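Local coordinates for protein 3-chlorocatechol 1,2-dioxygenase (Rhodococcus opacus, PDB 2BOY) that probably catalyses intradiol ring cleavage of catechols, including 3-chlorocatechol, at a mononuclear ferric iron during breakdown of chlorinated aromatic compounds, at residues S72-P77 against A221-P226; A127-E132 against R160-A165; P166-K171 against H185-A190. All blocks are in the same frame, centred on the assembly; numbering follows the deposited sequence. Where two conformers were deposited one is given.

Interaction 1: residues S72-P77 against A221-P226; sequences SSIQGP and ANAVKP. With BHO (benzhydroxamic acid), chain J.
Ser73 and Ile74 face Ala223 where two loops run past each other in nearly opposite directions. Ser73 OG lies anti to its backbone N (chi1 -166°). It gives a hydrogen bond to Ala223 O at 3.0 Å, in the carbonyl plane and on a lone pair. Beside it, Ile74 lies against the alanine methyl groups. Its CG1 touches Ala223 CB at 3.7 Å, and its CD1 reaches Ala221 CB at 4.2 Å. The same CD1 also meets ring atom C2 of benzhydroxamic acid at 3.8 Å. At the other end of the contact, Lys225 comes in with an extended chain. Its NZ bonds Ser72 O at 2.8 Å, from 48° above the carbonyl plane. The ammonium group also forms a salt bridge with Glu60 and a hydrogen bond with Gln71. Ser72 OG turns to Glu60 as well, so helix 56-64 joins both loops. Further along, Pro77 CD packs on ligand atom C1 at 3.6 Å, and Gly76 CA approaches ring atom C2. Polar bonds thus hold one end. Ile74, Ala221 and Pro77 border the ligand, with Ala223 packed against Ile74. This is part of the wall of the aromatic-ring pocket beside the ferric iron of an intradiol dioxygenase.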
loop_
_atom_site.group_PDB
_atom_site.type_symbol
_atom_site.label_atom_id
_atom_site.label_comp_id
_atom_site.label_asym_id
_atom_site.label_seq_id
_atom_site.Cartn_x
_atom_site.Cartn_y
_atom_site.Cartn_z
ATOM N N SER A 72 -5.230 0.388 -26.786
ATOM C CA SER A 72 -6.044 0.212 -25.572
ATOM C C SER A 72 -5.535 1.180 -24.521
ATOM O O SER A 72 -4.456 1.747 -24.695
ATOM C CB SER A 72 -5.886 -1.218 -25.028
ATOM O OG SER A 72 -4.502 -1.502 -24.917
ATOM N N SER A 73 -6.272 1.312 -23.405
ATOM C CA SER A 73 -5.784 2.113 -22.278
ATOM C C SER A 73 -6.349 1.641 -20.945
ATOM O O SER A 73 -7.133 0.678 -20.912
ATOM C CB SER A 73 -6.060 3.602 -22.492
ATOM O OG SER A 73 -5.296 4.356 -21.541
ATOM N N ILE A 74 -5.965 2.295 -19.843
ATOM C CA ILE A 74 -6.490 1.882 -18.535
ATOM C C ILE A 74 -7.993 2.048 -18.492
ATOM O O ILE A 74 -8.556 2.900 -19.194
ATOM C CB ILE A 74 -5.834 2.621 -17.344
ATOM C CG1 ILE A 74 -6.230 4.119 -17.341
ATOM C CG2 ILE A 74 -4.271 2.483 -17.363
ATOM C CD1 ILE A 74 -5.760 4.854 -16.084
ATOM N N GLN A 75 -8.647 1.263 -17.642
ATOM C CA GLN A 75 -10.067 1.481 -17.370
ATOM C C GLN A 75 -10.278 2.650 -16.377
ATOM O O GLN A 75 -11.244 3.420 -16.486
ATOM C CB GLN A 75 -10.668 0.217 -16.744
ATOM C CG GLN A 75 -12.195 0.343 -16.535
ATOM C CD GLN A 75 -12.842 -0.913 -16.047
ATOM O OE1 GLN A 75 -13.504 -0.908 -14.995
ATOM N NE2 GLN A 75 -12.654 -2.006 -16.772
ATOM N N GLY A 76 -9.410 2.738 -15.374
ATOM C CA GLY A 76 -9.632 3.664 -14.262
ATOM C C GLY A 76 -10.751 3.147 -13.341
ATOM O O GLY A 76 -11.345 2.065 -13.575
ATOM N N PRO A 77 -11.035 3.876 -12.266
ATOM C CA PRO A 77 -11.912 3.371 -11.198
ATOM C C PRO A 77 -13.361 3.822 -11.254
ATOM O O PRO A 77 -14.120 3.501 -10.316
ATOM C CB PRO A 77 -11.251 3.966 -9.923
ATOM C CG PRO A 77 -10.829 5.334 -10.394
ATOM C CD PRO A 77 -10.361 5.139 -11.874
ATOM N N ALA A 221 -2.108 10.046 -14.379
ATOM C CA ALA A 221 -2.228 8.584 -14.470
ATOM C C ALA A 221 -1.321 7.928 -15.530
ATOM O O ALA A 221 -1.310 6.706 -15.651
ATOM C CB ALA A 221 -3.710 8.209 -14.739
ATOM N N ASN A 222 -0.601 8.731 -16.311
ATOM C CA ASN A 222 0.336 8.183 -17.331
ATOM C C ASN A 222 -0.321 7.245 -18.334
ATOM O O ASN A 222 0.289 6.249 -18.774
ATOM C CB ASN A 222 1.523 7.477 -16.668
ATOM C CG ASN A 222 2.508 8.442 -16.106
ATOM O OD1 ASN A 222 2.726 8.497 -14.883
ATOM N ND2 ASN A 222 3.117 9.237 -16.982
ATOM N N ALA A 223 -1.557 7.571 -18.705
ATOM C CA ALA A 223 -2.338 6.671 -19.545
ATOM C C ALA A 223 -2.579 7.209 -20.964
ATOM O O ALA A 223 -3.384 6.629 -21.717
ATOM C CB ALA A 223 -3.705 6.365 -18.857
ATOM N N VAL A 224 -1.900 8.306 -21.344
ATOM C CA VAL A 224 -2.086 8.830 -22.685
ATOM C C VAL A 224 -1.170 8.031 -23.629
ATOM O O VAL A 224 -0.018 7.755 -23.309
ATOM C CB VAL A 224 -1.793 10.334 -22.807
ATOM C CG1 VAL A 224 -1.770 10.829 -24.282
ATOM C CG2 VAL A 224 -2.799 11.155 -21.980
ATOM N N LYS A 225 -1.725 7.645 -24.770
ATOM C CA LYS A 225 -0.924 7.061 -25.863
ATOM C C LYS A 225 -1.236 7.836 -27.158
ATOM O O LYS A 225 -2.348 8.380 -27.343
ATOM C CB LYS A 225 -1.196 5.539 -26.005
ATOM C CG LYS A 225 -1.028 4.730 -24.690
ATOM C CD LYS A 225 -1.347 3.265 -24.944
ATOM C CE LYS A 225 -1.377 2.373 -23.674
ATOM N NZ LYS A 225 -1.804 0.989 -24.096
ATOM N N PRO A 226 -0.238 7.945 -28.039
ATOM C CA PRO A 226 -0.361 8.823 -29.191
ATOM C C PRO A 226 -1.466 8.383 -30.139
ATOM O O PRO A 226 -1.994 9.247 -30.815
ATOM C CB PRO A 226 1.019 8.744 -29.870
ATOM C CG PRO A 226 1.679 7.484 -29.349
ATOM C CD PRO A 226 1.065 7.228 -27.977
HETATM C C1 BHO J . -9.228 7.875 -13.942
HETATM C C2 BHO J . -8.010 7.045 -14.034
HETATM C C3 BHO J . -7.190 6.934 -12.910
HETATM C C4 BHO J . -7.533 7.629 -11.739
HETATM C C5 BHO J . -8.674 8.411 -11.670
HETATM C C6 BHO J . -9.522 8.552 -12.769
HETATM C C BHO J . -10.106 7.989 -15.149
HETATM O O1 BHO J . -9.580 7.859 -16.205
HETATM N N BHO J . -11.394 8.267 -15.154
HETATM O O2 BHO J . -12.236 7.708 -14.433
#

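Interaction 2: residues A127-E132 against R160-A165; sequences ADAAGE and RTIVPA
Ala165 meets the turn 128-131 through its backbone N and its methyl group. The one hydrogen bond between the segments runs from Ala165 N to Asp128 O. It is long, at 3.3 Å, but nearly straight, with an angle of 173° at the hydrogen. Gly131 N also donates to Asp128 O, closing a type I beta turn. The two donors come from opposite faces of the carbonyl plane.

Within the turn, the Asp128 carboxylate folds back over the backbone. Its OD1 accepts from Ala130 N at 2.8 Å, which makes an Asx turn. The same OD1 accepts from Glu132 N at 2.9 Å. These two N-H groups also lie on opposite faces, here of the carboxylate plane. OD2 has a long, weak ion pair with Arg95.

The remaining contacts are van der Waals. Ala165 CB sits 3.2 Å from Ala129 O and 3.5 Å from Gly131 N, against the backbone of the turn. Pro164 CB touches Ala127 O at 3.4 Å. Ala129 CB meets Ile162 CG2 more loosely, at 4.3 Å.

Backbone groups therefore do most of the joining, and the small side chains allow close approach. Asp128 OD1 braces the turn through two backbone N-H groups. The Asp128 carbonyl ties the turn, which comes just before the iron ligand Tyr133, to the loop that follows strand 156-162.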
loop_
_atom_site.group_PDB
_atom_site.type_symbol
_atom_site.label_atom_id
_atom_site.label_comp_id
_atom_site.label_asym_id
_atom_site.label_seq_id
_atom_site.Cartn_x
_atom_site.Cartn_y
_atom_site.Cartn_z
ATOM N N ALA A 127 -16.646 12.453 -17.951
ATOM C CA ALA A 127 -16.971 13.503 -17.006
ATOM C C ALA A 127 -17.760 14.595 -17.707
ATOM O O ALA A 127 -17.763 14.687 -18.925
ATOM C CB ALA A 127 -15.676 14.085 -16.423
ATOM N N ASP A 128 -18.415 15.455 -16.915
ATOM C CA ASP A 128 -19.153 16.554 -17.488
ATOM C C ASP A 128 -18.215 17.742 -17.719
ATOM O O ASP A 128 -16.997 17.627 -17.553
ATOM C CB ASP A 128 -20.379 16.925 -16.590
ATOM C CG ASP A 128 -19.982 17.632 -15.296
ATOM O OD1 ASP A 128 -18.783 17.876 -15.015
ATOM O OD2 ASP A 128 -20.842 17.962 -14.464
ATOM N N ALA A 129 -18.783 18.888 -18.135
ATOM C CA ALA A 129 -17.972 20.061 -18.449
ATOM C C ALA A 129 -17.318 20.697 -17.214
ATOM O O ALA A 129 -16.447 21.578 -17.360
ATOM C CB ALA A 129 -18.818 21.152 -19.252
ATOM N N ALA A 130 -17.716 20.272 -16.025
ATOM C CA ALA A 130 -17.010 20.663 -14.809
ATOM C C ALA A 130 -16.008 19.606 -14.313
ATOM O O ALA A 130 -15.431 19.750 -13.240
ATOM C CB ALA A 130 -18.009 21.111 -13.666
ATOM N N GLY A 131 -15.790 18.530 -15.095
ATOM C CA GLY A 131 -14.905 17.464 -14.612
ATOM C C GLY A 131 -15.487 16.489 -13.576
ATOM O O GLY A 131 -14.727 15.819 -12.863
ATOM N N GLU A 132 -16.807 16.365 -13.504
ATOM C CA GLU A 132 -17.428 15.474 -12.517
ATOM C C GLU A 132 -18.057 14.259 -13.197
ATOM O O GLU A 132 -18.652 14.386 -14.258
ATOM C CB GLU A 132 -18.563 16.189 -11.770
ATOM C CG GLU A 132 -18.142 17.461 -10.991
ATOM C CD GLU A 132 -17.184 17.129 -9.857
ATOM O OE1 GLU A 132 -17.487 16.212 -9.073
ATOM O OE2 GLU A 132 -16.114 17.773 -9.747
ATOM N N ARG A 160 -23.815 12.125 -30.028
ATOM C CA ARG A 160 -23.774 13.507 -29.571
ATOM C C ARG A 160 -23.496 13.598 -28.061
ATOM O O ARG A 160 -24.153 12.953 -27.240
ATOM C CB ARG A 160 -25.086 14.237 -29.892
ATOM C CG ARG A 160 -25.147 15.648 -29.340
ATOM C CD ARG A 160 -26.350 16.492 -29.811
ATOM N NE ARG A 160 -26.912 17.243 -28.674
ATOM C CZ ARG A 160 -28.186 17.153 -28.257
ATOM N NH1 ARG A 160 -29.050 16.372 -28.897
ATOM N NH2 ARG A 160 -28.611 17.857 -27.203
ATOM N N THR A 161 -22.541 14.433 -27.700
ATOM C CA THR A 161 -22.239 14.636 -26.310
ATOM C C THR A 161 -21.683 16.047 -26.149
ATOM O O THR A 161 -21.959 16.921 -26.986
ATOM C CB THR A 161 -21.317 13.492 -25.820
ATOM O OG1 THR A 161 -21.079 13.633 -24.444
ATOM C CG2 THR A 161 -19.928 13.506 -26.500
ATOM N N ILE A 162 -20.988 16.286 -25.050
ATOM C CA ILE A 162 -20.340 17.556 -24.789
ATOM C C ILE A 162 -18.870 17.235 -24.573
ATOM O O ILE A 162 -18.560 16.111 -24.195
ATOM C CB ILE A 162 -21.070 18.223 -23.581
ATOM C CG1 ILE A 162 -22.174 19.139 -24.145
ATOM C CG2 ILE A 162 -20.137 18.975 -22.668
ATOM C CD1 ILE A 162 -23.387 19.293 -23.233
ATOM N N VAL A 163 -17.965 18.154 -24.904
ATOM C CA VAL A 163 -16.530 17.939 -24.625
ATOM C C VAL A 163 -16.304 17.892 -23.124
ATOM O O VAL A 163 -16.630 18.867 -22.428
ATOM C CB VAL A 163 -15.633 19.025 -25.292
ATOM C CG1 VAL A 163 -14.158 18.729 -25.058
ATOM C CG2 VAL A 163 -15.912 19.096 -26.797
ATOM N N PRO A 164 -15.757 16.773 -22.591
ATOM C CA PRO A 164 -15.522 16.685 -21.153
ATOM C C PRO A 164 -14.405 17.651 -20.765
ATOM O O PRO A 164 -13.534 17.932 -21.581
ATOM C CB PRO A 164 -15.036 15.211 -20.931
ATOM C CG PRO A 164 -14.391 14.824 -22.283
ATOM C CD PRO A 164 -15.245 15.592 -23.333
ATOM N N ALA A 165 -14.448 18.151 -19.539
ATOM C CA ALA A 165 -13.325 18.877 -18.954
ATOM C C ALA A 165 -12.257 17.905 -18.455
ATOM O O ALA A 165 -12.573 16.787 -18.082
ATOM C CB ALA A 165 -13.812 19.734 -17.763
#

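Interaction 3: residues P166-K171 against H185-A190; sequences PYEIPK and HAWRPA. With BHO (benzhydroxamic acid), chain J.
Glu168 lays its CG over the indole of Trp187. This CG sits above one face, 3.4 Å from the centroid of the five-membered ring and 17° off the ring normal, a CH-pi contact. The carboxylate runs on past the CE2-CZ2 rim, its plane only 14° from that of the ring. OE1 lies beyond the edge, 3.5 Å from CZ2 of Trp187. OE2 reaches past the ring to a water that donates to OE2 and accepts from Ala186 N. The Trp187 ring also stacks with Trp215. Pro166 fills the next hollow. Its CB rests near Trp187 CE3 and 3.3 Å from Arg188 O, while its CD faces the Ala190 methyl. At the other end, the small Ala186 CB packs against Ile169 CB.

Beneath these side chains the backbones pair antiparallel. Tyr167 and Arg188 form a hydrogen-bonded pair, with Arg188 N to Tyr167 O at 2.8 Å. Ile169 N gives a further bond to Ala186 O.

On the face carrying Tyr167 and Arg188, the arginine chain is bent at chi2 and chi3. Its CG lies at the edge of the tyrosine ring. Asp219 holds its NH2 in a salt bridge. NH1 donates to Gln207. Arg188 NH1 also lies 2.4 Å from O1 of benzhydroxamic acid, too short for that bond's geometry to be trusted. Ile169 CD1 presses on ligand atom C5 at 3.6 Å. This short antiparallel pairing of strand 167-168 with strand 187-197, part of the larger sheet, has a packed tryptophan side and a side lining the ligand pocket, next to the iron site of the intradiol dioxygenase fold.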
loop_
_atom_site.group_PDB
_atom_site.type_symbol
_atom_site.label_atom_id
_atom_site.label_comp_id
_atom_site.label_asym_id
_atom_site.label_seq_id
_atom_site.Cartn_x
_atom_site.Cartn_y
_atom_site.Cartn_z
ATOM N N PRO A 166 -11.015 18.367 -18.380
ATOM C CA PRO A 166 -10.002 17.673 -17.593
ATOM C C PRO A 166 -10.459 17.572 -16.137
ATOM O O PRO A 166 -11.289 18.358 -15.698
ATOM C CB PRO A 166 -8.790 18.608 -17.650
ATOM C CG PRO A 166 -9.014 19.524 -18.782
ATOM C CD PRO A 166 -10.492 19.584 -19.042
ATOM N N TYR A 167 -9.880 16.592 -15.427
ATOM C CA TYR A 167 -10.275 16.091 -14.096
ATOM C C TYR A 167 -9.061 16.280 -13.144
ATOM O O TYR A 167 -7.953 15.932 -13.553
ATOM C CB TYR A 167 -10.592 14.565 -14.245
ATOM C CG TYR A 167 -11.022 13.843 -12.964
ATOM C CD1 TYR A 167 -10.134 13.023 -12.242
ATOM C CD2 TYR A 167 -12.324 13.966 -12.487
ATOM C CE1 TYR A 167 -10.543 12.377 -11.050
ATOM C CE2 TYR A 167 -12.737 13.320 -11.317
ATOM C CZ TYR A 167 -11.841 12.549 -10.595
ATOM O OH TYR A 167 -12.272 11.932 -9.432
ATOM N N GLU A 168 -9.247 16.825 -11.918
ATOM C CA GLU A 168 -8.253 16.690 -10.873
ATOM C C GLU A 168 -8.652 15.551 -9.920
ATOM O O GLU A 168 -9.803 15.461 -9.494
ATOM C CB GLU A 168 -8.150 18.014 -10.080
ATOM C CG GLU A 168 -6.815 18.724 -10.218
ATOM C CD GLU A 168 -6.606 19.852 -9.215
ATOM O OE1 GLU A 168 -7.459 20.766 -9.167
ATOM O OE2 GLU A 168 -5.567 19.825 -8.500
ATOM N N ILE A 169 -7.716 14.669 -9.582
ATOM C CA ILE A 169 -7.923 13.766 -8.445
ATOM C C ILE A 169 -8.183 14.655 -7.209
ATOM O O ILE A 169 -7.375 15.517 -6.914
ATOM C CB ILE A 169 -6.655 12.883 -8.216
ATOM C CG1 ILE A 169 -6.210 12.173 -9.516
ATOM C CG2 ILE A 169 -6.848 11.890 -7.028
ATOM C CD1 ILE A 169 -7.317 11.504 -10.317
ATOM N N PRO A 170 -9.283 14.451 -6.477
ATOM C CA PRO A 170 -9.668 15.403 -5.397
ATOM C C PRO A 170 -8.701 15.445 -4.224
ATOM O O PRO A 170 -8.329 14.377 -3.728
ATOM C CB PRO A 170 -11.057 14.902 -4.968
ATOM C CG PRO A 170 -11.478 14.066 -6.161
ATOM C CD PRO A 170 -10.239 13.342 -6.602
ATOM N N LYS A 171 -8.247 16.626 -3.803
ATOM C CA LYS A 171 -7.302 16.711 -2.656
ATOM C C LYS A 171 -7.937 16.258 -1.348
ATOM O O LYS A 171 -7.221 15.909 -0.395
ATOM C CB LYS A 171 -6.695 18.131 -2.467
ATOM C CG LYS A 171 -5.429 18.145 -1.570
ATOM C CD LYS A 171 -5.272 19.412 -0.747
ATOM C CE LYS A 171 -4.487 19.138 0.548
ATOM N NZ LYS A 171 -3.377 20.110 0.803
ATOM N N HIS A 185 1.245 17.540 -10.025
ATOM C CA HIS A 185 -0.059 17.887 -10.565
ATOM C C HIS A 185 -0.991 16.690 -10.449
ATOM O O HIS A 185 -0.555 15.539 -10.649
ATOM C CB HIS A 185 0.089 18.219 -12.049
ATOM C CG HIS A 185 0.743 19.540 -12.295
ATOM N ND1 HIS A 185 1.897 19.682 -13.051
ATOM C CD2 HIS A 185 0.397 20.783 -11.886
ATOM C CE1 HIS A 185 2.207 20.972 -13.116
ATOM N NE2 HIS A 185 1.323 21.652 -12.406
ATOM N N ALA A 186 -2.258 16.972 -10.137
ATOM C CA ALA A 186 -3.242 15.921 -9.954
ATOM C C ALA A 186 -4.192 15.774 -11.142
ATOM O O ALA A 186 -5.287 15.251 -10.977
ATOM C CB ALA A 186 -4.032 16.212 -8.678
ATOM N N TRP A 187 -3.795 16.234 -12.333
ATOM C CA TRP A 187 -4.743 16.351 -13.458
ATOM C C TRP A 187 -4.649 15.200 -14.452
ATOM O O TRP A 187 -3.554 14.803 -14.820
ATOM C CB TRP A 187 -4.436 17.597 -14.269
ATOM C CG TRP A 187 -4.787 18.853 -13.542
ATOM C CD1 TRP A 187 -3.955 19.619 -12.727
ATOM C CD2 TRP A 187 -6.058 19.497 -13.539
ATOM N NE1 TRP A 187 -4.646 20.712 -12.250
ATOM C CE2 TRP A 187 -5.936 20.670 -12.731
ATOM C CE3 TRP A 187 -7.303 19.218 -14.145
ATOM C CZ2 TRP A 187 -7.013 21.535 -12.510
ATOM C CZ3 TRP A 187 -8.362 20.091 -13.936
ATOM C CH2 TRP A 187 -8.214 21.228 -13.113
ATOM N N ARG A 188 -5.809 14.760 -14.926
ATOM C CA ARG A 188 -5.923 13.984 -16.170
ATOM C C ARG A 188 -6.418 14.941 -17.288
ATOM O O ARG A 188 -7.329 15.745 -17.045
ATOM C CB ARG A 188 -6.983 12.882 -15.993
ATOM C CG ARG A 188 -6.677 11.900 -14.862
ATOM C CD ARG A 188 -7.025 10.439 -15.249
ATOM N NE ARG A 188 -6.258 10.104 -16.448
ATOM C CZ ARG A 188 -6.713 9.435 -17.496
ATOM N NH1 ARG A 188 -7.972 8.986 -17.528
ATOM N NH2 ARG A 188 -5.901 9.277 -18.535
ATOM N N PRO A 189 -5.895 14.797 -18.508
ATOM C CA PRO A 189 -6.415 15.564 -19.652
ATOM C C PRO A 189 -7.835 15.051 -19.921
ATOM O O PRO A 189 -8.182 13.947 -19.430
ATOM C CB PRO A 189 -5.484 15.178 -20.800
ATOM C CG PRO A 189 -5.064 13.771 -20.461
ATOM C CD PRO A 189 -4.849 13.823 -18.921
ATOM N N ALA A 190 -8.639 15.814 -20.659
ATOM C CA ALA A 190 -10.048 15.433 -20.952
ATOM C C ALA A 190 -10.087 14.170 -21.765
ATOM O O ALA A 190 -9.247 14.016 -22.626
ATOM C CB ALA A 190 -10.716 16.555 -21.739
HETATM C C1 BHO J . -9.228 7.875 -13.942
HETATM C C2 BHO J . -8.010 7.045 -14.034
HETATM C C3 BHO J . -7.190 6.934 -12.910
HETATM C C4 BHO J . -7.533 7.629 -11.739
HETATM C C5 BHO J . -8.674 8.411 -11.670
HETATM C C6 BHO J . -9.522 8.552 -12.769
HETATM C C BHO J . -10.106 7.989 -15.149
HETATM O O1 BHO J . -9.580 7.859 -16.205
HETATM N N BHO J . -11.394 8.267 -15.154
HETATM O O2 BHO J . -12.236 7.708 -14.433
HETATM O O HOH W 1 -2.898 19.438 -8.865
#

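How the interactions relate
From the N terminus, residues 72-77 come first, after helix 56-64. Their partner 221-226 follows much later, so interaction 1 closes a long loop holding both other contacts. Within it, interaction 2 closes first, bringing the turn after strand 121-125 to the end of strand 156-162. The chain then runs directly into 166-171. Interaction 3 closes next, across helix 174-181, and pairs strand 167-168 with strand 187-197. Interactions 2 and 3 are in series and do not cross. They touch where Pro164 O meets Ala190 CB. Arg188 packs on Ala221 and Ala223, joining interactions 3 and 1. Both of these border the benzhydroxamic acid, while interaction 2 lies near the iron, with the Ala127 side chain about 6 Å from it.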